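Local structure of ribosomal protein uL16 3-hydroxylase (Escherichia coli, 4CCL) at residues B[281-294]-B[357-371]. The protein is a growth-regulating oxygenase that hydroxylates an arginine of ribosomal protein uL16, using ferrous iron, 2-oxoglutarate and dioxygen. Sequence-based numbering, arbitrary orientation.
Sequences IAPPEPPYQPDEIY and LAMLAALVNSGYWFF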
ATOM      1  N   ILE B 281     -24.726   4.308  14.701  1.00 81.20           N
ATOM      2  CA  ILE B 281     -23.891   4.917  15.728  1.00 78.79           C
ATOM      3  C   ILE B 281     -24.476   6.226  16.229  1.00 82.41           C
ATOM      4  O   ILE B 281     -24.609   7.193  15.480  1.00 90.12           O
ATOM      5  CB  ILE B 281     -22.429   5.106  15.247  1.00 79.75           C
ATOM      6  CG1 ILE B 281     -21.735   3.744  15.122  1.00 79.30           C
ATOM      7  CG2 ILE B 281     -21.663   6.019  16.193  1.00 71.57           C
ATOM      8  CD1 ILE B 281     -20.214   3.804  15.138  1.00 76.50           C
ATOM      9  N   ALA B 282     -24.847   6.230  17.503  1.00 81.44           N
ATOM     10  CA  ALA B 282     -25.421   7.403  18.142  1.00 79.62           C
ATOM     11  C   ALA B 282     -24.835   7.597  19.532  1.00 73.70           C
ATOM     12  O   ALA B 282     -25.409   7.131  20.518  1.00 76.43           O
ATOM     13  CB  ALA B 282     -26.929   7.278  18.216  1.00 81.90           C
ATOM     14  N   PRO B 283     -23.677   8.272  19.615  1.00 72.93           N
ATOM     15  CA  PRO B 283     -23.036   8.589  20.894  1.00 74.13           C
ATOM     16  C   PRO B 283     -24.034   9.259  21.826  1.00 80.08           C
ATOM     17  O   PRO B 283     -24.811  10.094  21.362  1.00 86.24           O
ATOM     18  CB  PRO B 283     -21.943   9.584  20.497  1.00 70.40           C
ATOM     19  CG  PRO B 283     -21.626   9.243  19.086  1.00 70.23           C
ATOM     20  CD  PRO B 283     -22.931   8.826  18.472  1.00 71.03           C
ATOM     21  N   PRO B 284     -24.028   8.880  23.115  1.00 82.53           N
ATOM     22  CA  PRO B 284     -24.977   9.412  24.100  1.00 84.58           C
ATOM     23  C   PRO B 284     -24.966  10.931  24.041  1.00 90.48           C
ATOM     24  O   PRO B 284     -23.879  11.506  24.048  1.00 82.84           O
ATOM     25  CB  PRO B 284     -24.385   8.942  25.428  1.00 80.29           C
ATOM     26  CG  PRO B 284     -23.656   7.686  25.087  1.00 81.03           C
ATOM     27  CD  PRO B 284     -23.104   7.894  23.704  1.00 80.31           C
ATOM     28  N   GLU B 285     -26.138  11.562  23.972  1.00103.09           N
ATOM     29  CA  GLU B 285     -26.200  12.982  23.620  1.00111.19           C
ATOM     30  C   GLU B 285     -25.396  13.873  24.584  1.00116.32           C
ATOM     31  O   GLU B 285     -24.483  14.566  24.148  1.00119.48           O
ATOM     32  CB  GLU B 285     -27.648  13.467  23.433  1.00115.10           C
ATOM     33  N   PRO B 286     -25.732  13.893  25.882  1.00116.13           N
ATOM     34  CA  PRO B 286     -24.601  14.284  26.723  1.00111.78           C
ATOM     35  C   PRO B 286     -23.686  13.079  26.908  1.00103.17           C
ATOM     36  O   PRO B 286     -24.192  11.965  26.952  1.00 99.49           O
ATOM     37  CB  PRO B 286     -25.262  14.684  28.038  1.00112.64           C
ATOM     38  CG  PRO B 286     -26.499  13.873  28.092  1.00115.92           C
ATOM     39  CD  PRO B 286     -26.973  13.725  26.668  1.00116.43           C
ATOM     40  N   PRO B 287     -22.365  13.291  26.978  1.00 97.23           N
ATOM     41  CA  PRO B 287     -21.485  12.156  27.285  1.00 91.69           C
ATOM     42  C   PRO B 287     -21.650  11.668  28.725  1.00 92.70           C
ATOM     43  O   PRO B 287     -22.095  12.432  29.583  1.00 94.31           O
ATOM     44  CB  PRO B 287     -20.085  12.739  27.081  1.00 89.84           C
ATOM     45  CG  PRO B 287     -20.285  13.850  26.108  1.00 90.51           C
ATOM     46  CD  PRO B 287     -21.615  14.449  26.463  1.00 96.66           C
ATOM     47  N   TYR B 288     -21.301  10.409  28.974  1.00 90.90           N
ATOM     48  CA  TYR B 288     -21.365   9.838  30.317  1.00 87.25           C
ATOM     49  C   TYR B 288     -20.145  10.218  31.145  1.00 85.25           C
ATOM     50  O   TYR B 288     -19.028  10.286  30.631  1.00 80.65           O
ATOM     51  CB  TYR B 288     -21.434   8.310  30.256  1.00 84.64           C
ATOM     52  CG  TYR B 288     -22.804   7.721  30.009  1.00 86.28           C
ATOM     53  CD1 TYR B 288     -23.382   7.754  28.749  1.00 84.47           C
ATOM     54  CD2 TYR B 288     -23.510   7.108  31.038  1.00 90.01           C
ATOM     55  CE1 TYR B 288     -24.630   7.205  28.520  1.00 89.44           C
ATOM     56  CE2 TYR B 288     -24.756   6.553  30.819  1.00 91.03           C
ATOM     57  CZ  TYR B 288     -25.312   6.605  29.559  1.00 93.13           C
ATOM     58  OH  TYR B 288     -26.555   6.055  29.337  1.00 95.64           O
ATOM     59  N   GLN B 289     -20.370  10.472  32.427  1.00 87.49           N
ATOM     60  CA  GLN B 289     -19.285  10.511  33.398  1.00 86.12           C
ATOM     61  C   GLN B 289     -19.121   9.110  33.984  1.00 83.23           C
ATOM     62  O   GLN B 289     -20.109   8.408  34.188  1.00 88.48           O
ATOM     63  CB  GLN B 289     -19.556  11.549  34.489  1.00 89.39           C
ATOM     64  CG  GLN B 289     -19.401  12.987  34.016  1.00 97.88           C
ATOM     65  CD  GLN B 289     -18.022  13.268  33.444  1.00103.54           C
ATOM     66  OE1 GLN B 289     -17.891  13.862  32.375  1.00102.53           O
ATOM     67  NE2 GLN B 289     -16.985  12.842  34.159  1.00107.63           N
ATOM     68  N   PRO B 290     -17.871   8.689  34.230  1.00 74.88           N
ATOM     69  CA  PRO B 290     -17.539   7.320  34.653  1.00 73.47           C
ATOM     70  C   PRO B 290     -18.384   6.786  35.813  1.00 83.61           C
ATOM     71  O   PRO B 290     -18.781   5.613  35.804  1.00 85.73           O
ATOM     72  CB  PRO B 290     -16.080   7.446  35.091  1.00 68.83           C
ATOM     73  CG  PRO B 290     -15.540   8.539  34.241  1.00 67.85           C
ATOM     74  CD  PRO B 290     -16.664   9.522  34.076  1.00 70.18           C
ATOM     75  N   ASP B 291     -18.676   7.638  36.789  1.00 90.87           N
ATOM     76  CA  ASP B 291     -19.376   7.177  37.983  1.00 97.77           C
ATOM     77  C   ASP B 291     -20.883   6.998  37.797  1.00 96.28           C
ATOM     78  O   ASP B 291     -21.521   6.343  38.613  1.00 97.31           O
ATOM     79  CB  ASP B 291     -19.065   8.056  39.203  1.00106.52           C
ATOM     80  CG  ASP B 291     -19.685   9.434  39.109  1.00115.39           C
ATOM     81  OD1 ASP B 291     -19.917   9.909  37.978  1.00115.23           O
ATOM     82  OD2 ASP B 291     -19.933  10.044  40.171  1.00122.17           O
ATOM     83  N   GLU B 292     -21.464   7.572  36.747  1.00 96.72           N
ATOM     84  CA  GLU B 292     -22.864   7.258  36.468  1.00100.68           C
ATOM     85  C   GLU B 292     -22.986   5.975  35.654  1.00 97.83           C
ATOM     86  O   GLU B 292     -24.054   5.379  35.585  1.00100.04           O
ATOM     87  CB  GLU B 292     -23.636   8.430  35.834  1.00105.47           C
ATOM     88  CG  GLU B 292     -23.116   8.947  34.507  1.00108.64           C
ATOM     89  CD  GLU B 292     -22.865  10.442  34.545  1.00115.19           C
ATOM     90  OE1 GLU B 292     -22.507  10.949  35.628  1.00119.39           O
ATOM     91  OE2 GLU B 292     -23.031  11.111  33.502  1.00116.88           O
ATOM     92  N   ILE B 293     -21.878   5.547  35.057  1.00 95.06           N
ATOM     93  CA  ILE B 293     -21.794   4.225  34.447  1.00 91.36           C
ATOM     94  C   ILE B 293     -21.587   3.177  35.532  1.00 86.85           C
ATOM     95  O   ILE B 293     -22.256   2.133  35.545  1.00 82.38           O
ATOM     96  CB  ILE B 293     -20.660   4.154  33.411  1.00 83.34           C
ATOM     97  CG1 ILE B 293     -21.079   4.895  32.142  1.00 80.77           C
ATOM     98  CG2 ILE B 293     -20.321   2.706  33.085  1.00 74.51           C
ATOM     99  CD1 ILE B 293     -19.971   5.086  31.159  1.00 81.62           C
ATOM    100  N   TYR B 294     -20.663   3.475  36.445  1.00 83.67           N
ATOM    101  CA  TYR B 294     -20.467   2.658  37.637  1.00 87.57           C
ATOM    102  C   TYR B 294     -21.812   2.480  38.330  1.00 93.67           C
ATOM    103  O   TYR B 294     -22.249   1.355  38.581  1.00 94.40           O
ATOM    104  CB  TYR B 294     -19.472   3.332  38.594  1.00 90.60           C
ATOM    105  CG  TYR B 294     -19.121   2.527  39.837  1.00 92.49           C
ATOM    106  CD1 TYR B 294     -20.041   2.352  40.869  1.00 94.12           C
ATOM    107  CD2 TYR B 294     -17.864   1.955  39.985  1.00 92.92           C
ATOM    108  CE1 TYR B 294     -19.724   1.624  41.996  1.00 95.32           C
ATOM    109  CE2 TYR B 294     -17.535   1.227  41.116  1.00 94.00           C
ATOM    110  CZ  TYR B 294     -18.471   1.065  42.116  1.00 92.22           C
ATOM    111  OH  TYR B 294     -18.152   0.343  43.241  1.00 84.30           O
ATOM    112  N   LEU B 357     -12.726   1.997  34.300  1.00 59.96           N
ATOM    113  CA  LEU B 357     -13.998   2.704  34.288  1.00 61.63           C
ATOM    114  C   LEU B 357     -13.965   3.816  33.244  1.00 61.69           C
ATOM    115  O   LEU B 357     -14.949   4.054  32.540  1.00 64.03           O
ATOM    116  CB  LEU B 357     -14.302   3.280  35.673  1.00 68.61           C
ATOM    117  CG  LEU B 357     -15.685   3.901  35.859  1.00 71.00           C
ATOM    118  CD1 LEU B 357     -16.767   2.892  35.504  1.00 71.74           C
ATOM    119  CD2 LEU B 357     -15.862   4.405  37.283  1.00 66.08           C
ATOM    120  N   ALA B 358     -12.817   4.479  33.139  1.00 55.38           N
ATOM    121  CA  ALA B 358     -12.620   5.534  32.153  1.00 52.65           C
ATOM    122  C   ALA B 358     -12.708   4.986  30.731  1.00 69.64           C
ATOM    123  O   ALA B 358     -13.436   5.527  29.896  1.00 70.91           O
ATOM    124  CB  ALA B 358     -11.284   6.222  32.375  1.00 54.31           C
HETATM  125  N   MSE B 359     -11.964   3.914  30.463  1.00 64.99           N
HETATM  126  CA  MSE B 359     -12.009   3.254  29.159  1.00 58.51           C
HETATM  127  C   MSE B 359     -13.428   2.863  28.773  1.00 57.17           C
HETATM  128  O   MSE B 359     -13.895   3.195  27.683  1.00 60.56           O
HETATM  129  CB  MSE B 359     -11.140   1.999  29.147  1.00 64.88           C
HETATM  130  CG  MSE B 359     -11.480   1.050  28.005  1.00 72.00           C
HETATM  131 SE   MSE B 359     -10.532  -0.643  28.098  1.00130.03          SE
HETATM  132  CE  MSE B 359      -8.719   0.058  28.107  1.00 53.10           C
ATOM    133  N   LEU B 360     -14.096   2.150  29.675  1.00 55.93           N
ATOM    134  CA  LEU B 360     -15.468   1.703  29.475  1.00 58.99           C
ATOM    135  C   LEU B 360     -16.362   2.895  29.162  1.00 65.75           C
ATOM    136  O   LEU B 360     -17.222   2.834  28.278  1.00 60.59           O
ATOM    137  CB  LEU B 360     -15.967   0.981  30.730  1.00 59.02           C
ATOM    138  CG  LEU B 360     -17.385   0.410  30.718  1.00 55.80           C
ATOM    139  CD1 LEU B 360     -17.587  -0.492  29.512  1.00 56.92           C
ATOM    140  CD2 LEU B 360     -17.662  -0.348  32.008  1.00 56.41           C
ATOM    141  N   ALA B 361     -16.132   3.986  29.888  1.00 66.56           N
ATOM    142  CA  ALA B 361     -16.844   5.235  29.650  1.00 67.24           C
ATOM    143  C   ALA B 361     -16.623   5.748  28.233  1.00 69.95           C
ATOM    144  O   ALA B 361     -17.557   6.215  27.587  1.00 75.65           O
ATOM    145  CB  ALA B 361     -16.436   6.290  30.673  1.00 67.52           C
ATOM    146  N   ALA B 362     -15.388   5.648  27.752  1.00 63.57           N
ATOM    147  CA  ALA B 362     -15.063   6.093  26.402  1.00 58.16           C
ATOM    148  C   ALA B 362     -15.726   5.201  25.357  1.00 57.71           C
ATOM    149  O   ALA B 362     -16.123   5.671  24.293  1.00 63.70           O
ATOM    150  CB  ALA B 362     -13.556   6.124  26.197  1.00 50.78           C
ATOM    151  N   LEU B 363     -15.842   3.913  25.667  1.00 53.37           N
ATOM    152  CA  LEU B 363     -16.475   2.957  24.763  1.00 55.51           C
ATOM    153  C   LEU B 363     -17.979   3.194  24.664  1.00 62.54           C
ATOM    154  O   LEU B 363     -18.555   3.140  23.576  1.00 69.33           O
ATOM    155  CB  LEU B 363     -16.188   1.518  25.207  1.00 56.73           C
ATOM    156  CG  LEU B 363     -14.752   1.016  25.032  1.00 60.51           C
ATOM    157  CD1 LEU B 363     -14.573  -0.350  25.681  1.00 60.89           C
ATOM    158  CD2 LEU B 363     -14.368   0.968  23.558  1.00 53.21           C
ATOM    159  N   VAL B 364     -18.613   3.460  25.802  1.00 62.82           N
ATOM    160  CA  VAL B 364     -20.043   3.754  25.816  1.00 66.40           C
ATOM    161  C   VAL B 364     -20.339   5.099  25.148  1.00 67.31           C
ATOM    162  O   VAL B 364     -21.244   5.204  24.320  1.00 69.02           O
ATOM    163  CB  VAL B 364     -20.618   3.728  27.248  1.00 70.68           C
ATOM    164  CG1 VAL B 364     -22.073   4.171  27.253  1.00 74.69           C
ATOM    165  CG2 VAL B 364     -20.485   2.333  27.844  1.00 70.16           C
ATOM    166  N   ASN B 365     -19.561   6.120  25.500  1.00 63.88           N
ATOM    167  CA  ASN B 365     -19.699   7.442  24.892  1.00 67.77           C
ATOM    168  C   ASN B 365     -19.450   7.432  23.383  1.00 72.65           C
ATOM    169  O   ASN B 365     -19.903   8.322  22.667  1.00 81.10           O
ATOM    170  CB  ASN B 365     -18.770   8.451  25.575  1.00 67.72           C
ATOM    171  CG  ASN B 365     -19.181   8.746  27.003  1.00 74.54           C
ATOM    172  OD1 ASN B 365     -20.346   8.596  27.362  1.00 79.52           O
ATOM    173  ND2 ASN B 365     -18.225   9.169  27.825  1.00 76.28           N
ATOM    174  N   SER B 366     -18.731   6.419  22.908  1.00 67.75           N
ATOM    175  CA  SER B 366     -18.469   6.256  21.482  1.00 65.08           C
ATOM    176  C   SER B 366     -19.687   5.681  20.764  1.00 62.69           C
ATOM    177  O   SER B 366     -19.802   5.779  19.541  1.00 67.34           O
ATOM    178  CB  SER B 366     -17.260   5.341  21.261  1.00 63.06           C
ATOM    179  OG  SER B 366     -16.163   6.055  20.721  1.00 62.83           O
ATOM    180  N   GLY B 367     -20.587   5.079  21.536  1.00 63.89           N
ATOM    181  CA  GLY B 367     -21.800   4.487  20.999  1.00 63.26           C
ATOM    182  C   GLY B 367     -21.705   2.982  20.837  1.00 67.30           C
ATOM    183  O   GLY B 367     -22.651   2.333  20.389  1.00 67.56           O
ATOM    184  N   TYR B 368     -20.563   2.420  21.219  1.00 67.52           N
ATOM    185  CA  TYR B 368     -20.289   1.006  20.984  1.00 63.09           C
ATOM    186  C   TYR B 368     -21.075   0.097  21.932  1.00 63.37           C
ATOM    187  O   TYR B 368     -21.363  -1.054  21.604  1.00 71.25           O
ATOM    188  CB  TYR B 368     -18.784   0.730  21.072  1.00 64.76           C
ATOM    189  CG  TYR B 368     -17.952   1.456  20.030  1.00 62.60           C
ATOM    190  CD1 TYR B 368     -18.550   2.091  18.948  1.00 63.21           C
ATOM    191  CD2 TYR B 368     -16.567   1.495  20.124  1.00 60.17           C
ATOM    192  CE1 TYR B 368     -17.794   2.750  17.998  1.00 62.80           C
ATOM    193  CE2 TYR B 368     -15.803   2.151  19.174  1.00 64.44           C
ATOM    194  CZ  TYR B 368     -16.422   2.776  18.116  1.00 66.45           C
ATOM    195  OH  TYR B 368     -15.662   3.428  17.175  1.00 71.30           O
ATOM    196  N   TRP B 369     -21.420   0.622  23.102  1.00 64.03           N
ATOM    197  CA  TRP B 369     -22.294  -0.075  24.044  1.00 66.45           C
ATOM    198  C   TRP B 369     -23.344   0.902  24.571  1.00 67.25           C
ATOM    199  O   TRP B 369     -23.073   2.095  24.694  1.00 75.01           O
ATOM    200  CB  TRP B 369     -21.486  -0.652  25.207  1.00 64.82           C
ATOM    201  CG  TRP B 369     -20.844  -1.976  24.929  1.00 62.09           C
ATOM    202  CD1 TRP B 369     -21.343  -3.211  25.235  1.00 59.73           C
ATOM    203  CD2 TRP B 369     -19.580  -2.202  24.308  1.00 57.86           C
ATOM    204  NE1 TRP B 369     -20.469  -4.190  24.836  1.00 53.89           N
ATOM    205  CE2 TRP B 369     -19.368  -3.593  24.256  1.00 54.56           C
ATOM    206  CE3 TRP B 369     -18.590  -1.361  23.779  1.00 58.29           C
ATOM    207  CZ2 TRP B 369     -18.230  -4.168  23.708  1.00 58.11           C
ATOM    208  CZ3 TRP B 369     -17.455  -1.929  23.230  1.00 57.08           C
ATOM    209  CH2 TRP B 369     -17.284  -3.318  23.200  1.00 56.50           C
ATOM    210  N   PHE B 370     -24.541   0.407  24.872  1.00 62.32           N
ATOM    211  CA  PHE B 370     -25.589   1.269  25.424  1.00 69.51           C
ATOM    212  C   PHE B 370     -26.431   0.571  26.495  1.00 78.53           C
ATOM    213  O   PHE B 370     -26.453  -0.655  26.569  1.00 82.92           O
ATOM    214  CB  PHE B 370     -26.476   1.844  24.314  1.00 68.73           C
ATOM    215  CG  PHE B 370     -27.272   0.809  23.561  1.00 70.92           C
ATOM    216  CD1 PHE B 370     -26.722   0.141  22.477  1.00 71.84           C
ATOM    217  CD2 PHE B 370     -28.579   0.521  23.924  1.00 74.47           C
ATOM    218  CE1 PHE B 370     -27.455  -0.803  21.781  1.00 75.49           C
ATOM    219  CE2 PHE B 370     -29.315  -0.419  23.233  1.00 83.24           C
ATOM    220  CZ  PHE B 370     -28.753  -1.082  22.159  1.00 80.98           C
ATOM    221  N   PHE B 371     -27.124   1.355  27.317  1.00 84.49           N
ATOM    222  CA  PHE B 371     -27.795   0.834  28.510  1.00 89.22           C
ATOM    223  C   PHE B 371     -29.195   0.268  28.295  1.00 92.46           C
ATOM    224  O   PHE B 371     -29.977   0.799  27.508  1.00 85.73           O
ATOM    225  CB  PHE B 371     -27.830   1.900  29.606  1.00 86.40           C
ATOM    226  CG  PHE B 371     -26.594   1.934  30.446  1.00 80.30           C
ATOM    227  CD1 PHE B 371     -26.224   0.822  31.176  1.00 81.12           C
ATOM    228  CD2 PHE B 371     -25.806   3.073  30.516  1.00 78.23           C
ATOM    229  CE1 PHE B 371     -25.093   0.832  31.954  1.00 77.29           C
ATOM    230  CE2 PHE B 371     -24.666   3.091  31.299  1.00 77.54           C
ATOM    231  CZ  PHE B 371     -24.309   1.965  32.018  1.00 76.60           C
TER
HETATM  232  O   HOH W   1     -24.771   3.847  19.365  1.00 67.14           O
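P290 and I293 bring the start of helix 290-298 against helix 354-365 almost perpendicularly: the segment axes make an angle of 91° and approach to 9.2 Å, while the proline-rich lead-in 281-289 runs past the helix end. I293 is a knob in a hole formed by L357, L360, A361 and V364. Its CG1 lies anti to the carbonyl carbon (chi1 -75°), and the extended chain beyond lays CD1 against the A361 backbone, 3.5 Å from CA. P290 covers the preceding turn, its CB 3.6 Å from L357 CG.

V364 CG1 sits over one face of the Y288 ring, toward the rim, and F371 meets the ring obliquely from that same side, with planes inclined at 46° and Y288 CE2 3.5 Å from F371 CE2. N365 grips the Y288 backbone twice. Its OD1 accepts from Y288 N at 2.6 Å, the donor standing above the N365 carbonyl plane, whereas its ND2 donates to Y288 O at 3.1 Å, in the plane of the Y288 carbonyl and on one of its lone pairs. At G367, a Schellman motif ends the helix, and one water links G367 O to A282 N.

Both segments belong to the ROXA-like winged-helix region, where strand 369-371 pairs with strand 303-305. One amide thus satisfies both backbone polar groups of Y288, which is consistent with setting the position of the lead-in there, whereas apolar interlocking holds the helices together.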